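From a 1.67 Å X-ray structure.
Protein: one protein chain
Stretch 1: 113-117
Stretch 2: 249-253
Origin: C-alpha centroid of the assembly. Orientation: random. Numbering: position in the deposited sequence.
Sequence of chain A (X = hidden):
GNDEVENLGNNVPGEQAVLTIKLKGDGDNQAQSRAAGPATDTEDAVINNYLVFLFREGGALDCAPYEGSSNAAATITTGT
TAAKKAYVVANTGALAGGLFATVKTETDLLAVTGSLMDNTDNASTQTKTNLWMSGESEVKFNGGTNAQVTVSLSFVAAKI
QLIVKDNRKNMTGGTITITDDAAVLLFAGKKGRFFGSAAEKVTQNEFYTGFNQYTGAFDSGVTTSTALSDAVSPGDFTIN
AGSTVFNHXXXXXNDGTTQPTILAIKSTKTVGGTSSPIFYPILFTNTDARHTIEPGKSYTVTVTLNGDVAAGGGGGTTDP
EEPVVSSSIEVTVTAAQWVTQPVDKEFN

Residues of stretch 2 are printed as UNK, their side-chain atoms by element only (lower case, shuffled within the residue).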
# COMPACT_ATOMS: atom_id res chain seq x y z
N THR A 113 11.07 9.59 0.52
CA THR A 113 10.04 8.70 -0.03
C THR A 113 10.71 7.39 -0.45
O THR A 113 11.90 7.37 -0.81
CB THR A 113 9.30 9.38 -1.23
OG1 THR A 113 10.24 9.58 -2.28
CG2 THR A 113 8.75 10.75 -0.88
N GLY A 114 9.95 6.31 -0.40
CA GLY A 114 10.38 5.01 -0.86
C GLY A 114 9.53 4.60 -2.05
O GLY A 114 8.46 5.19 -2.27
N SER A 115 9.98 3.61 -2.84
CA SER A 115 9.18 3.22 -4.01
C SER A 115 8.43 1.97 -3.71
O SER A 115 8.85 1.20 -2.84
CB SER A 115 10.06 3.03 -5.24
OG SER A 115 10.45 4.32 -5.69
N LEU A 116 7.32 1.74 -4.44
CA LEU A 116 6.55 0.53 -4.16
C LEU A 116 7.29 -0.71 -4.64
O LEU A 116 7.04 -1.80 -4.13
CB LEU A 116 5.16 0.61 -4.82
CG LEU A 116 4.17 -0.54 -4.56
CD1 LEU A 116 3.80 -0.67 -3.09
CD2 LEU A 116 2.92 -0.33 -5.43
N MSE A 117 8.16 -0.56 -5.66
CA MSE A 117 8.93 -1.68 -6.19
C MSE A 117 10.40 -1.45 -6.00
O MSE A 117 10.85 -0.29 -5.92
CB MSE A 117 8.68 -1.93 -7.70
CG MSE A 117 7.21 -2.09 -8.08
SE MSE A 117 6.48 -3.74 -7.38
CE MSE A 117 4.58 -3.20 -7.38
N UNK A 249 -3.16 -7.12 -2.79
CA UNK A 249 -2.03 -6.31 -3.22
C UNK A 249 -1.75 -5.26 -2.18
O UNK A 249 -2.68 -4.79 -1.52
c UNK A 249 -2.32 -5.61 -4.57
c UNK A 249 -3.79 -7.34 -7.61
c UNK A 249 -1.37 -7.20 -6.28
c UNK A 249 -2.71 -8.06 -8.09
c UNK A 249 -3.67 -6.57 -6.46
c UNK A 249 -1.50 -8.00 -7.42
c UNK A 249 -2.46 -6.50 -5.77
N UNK A 250 -0.49 -4.89 -2.03
CA UNK A 250 -0.11 -3.73 -1.22
C UNK A 250 0.14 -2.60 -2.18
O UNK A 250 0.75 -2.82 -3.24
c UNK A 250 0.14 -5.15 1.58
o UNK A 250 0.63 -8.52 2.96
c UNK A 250 -0.02 -6.27 2.41
c UNK A 250 0.75 -7.40 2.18
c UNK A 250 1.04 -5.17 0.51
c UNK A 250 1.66 -7.43 1.14
c UNK A 250 1.78 -6.33 0.30
c UNK A 250 1.18 -3.99 -0.40
N UNK A 251 -0.28 -1.39 -1.82
CA UNK A 251 -0.04 -0.26 -2.74
C UNK A 251 0.11 1.00 -1.92
O UNK A 251 -0.15 0.98 -0.72
o UNK A 251 -0.83 0.79 -4.79
c UNK A 251 -1.20 -0.16 -3.77
c UNK A 251 -2.53 0.28 -3.14
N UNK A 252 0.49 2.09 -2.55
CA UNK A 252 0.58 3.32 -1.80
C UNK A 252 -0.64 4.26 -2.06
O UNK A 252 -1.44 4.04 -2.98
c UNK A 252 5.47 2.71 -1.73
c UNK A 252 3.08 2.69 -0.31
c UNK A 252 4.32 3.36 -2.25
c UNK A 252 3.12 3.33 -1.55
c UNK A 252 4.23 2.03 0.19
c UNK A 252 1.90 4.05 -2.10
c UNK A 252 5.41 2.07 -0.51
N UNK A 253 -0.74 5.31 -1.24
CA UNK A 253 -1.83 6.28 -1.31
C UNK A 253 -2.02 6.85 -2.70
O UNK A 253 -1.05 7.06 -3.42

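Position 249 carries seven side-chain carbons and nothing else: one carbon leaving CA, then a closed ring of six. No oxygen decorates the ring, so this is Phe249. It lies in the strand but is out of reach of stretch 1; its ring is buried against other parts of the structure, and it adds nothing to this contact.

Position 250 repeats the plan, one carbon and a six-carbon ring, with one oxygen attached to the ring carbon farthest from the backbone. That oxygen makes it Tyr250. Its CB leaves sideways and the end of the side chain leads away, so the ring stays clear of stretch 1, while the phenol oxygen is hydrogen-bonded to a residue just beyond the stretches. What Leu116 meets here is the backbone: its CD1 lies 3.7 Å from Tyr250 O.

Position 251 has three side-chain atoms: a carbon bonded to CA that bears one oxygen and one further carbon. A branched CB with a hydroxyl and a methyl is threonine, Thr251. Its CB points away from stretch 1, which leaves the main chain open to the leucine; Leu116 CD1 sits 3.9 Å from Thr251 CA. The side chains still graze, with Leu116 CD2 4.0 Å from Thr251 OG1, a contact without a hydrogen bond, since a methyl cannot serve as a partner for one.

Position 252 again shows one carbon and a bare six-carbon ring, but now CB points toward stretch 1 and the ring reaches Gly114, Ser115 and Leu116. With no ring oxygen, it is Phe252. One ring edge approaches the backbone, Phe252 CE2 lying 3.6 Å from Ser115 C and 3.4 Å from Leu116 N.

Position 253 has no side-chain atoms, not even a CB, and is therefore Gly253. It makes no contact with stretch 1.

The contact works through one pair, Leu116 and Phe252, whose CB atoms both point toward the opposing stretch. Leu116, with chi1 t and chi2 p, places CD1 4.0 Å from the centroid of the Phe252 ring and only 9° off its normal, a CH-pi contact over the face. Leu116 CB adds an apolar contact, 3.7 Å from Phe252 CE2. No hydrogen bond joins the stretches, so the rule to read is one of shape: a leucine methyl set over an aromatic face, with the backbone of Tyr250 and Thr251 beside it. The two stretches together bury 222 Å², both sides summed.

Stretch 2 249-253: FYTFG
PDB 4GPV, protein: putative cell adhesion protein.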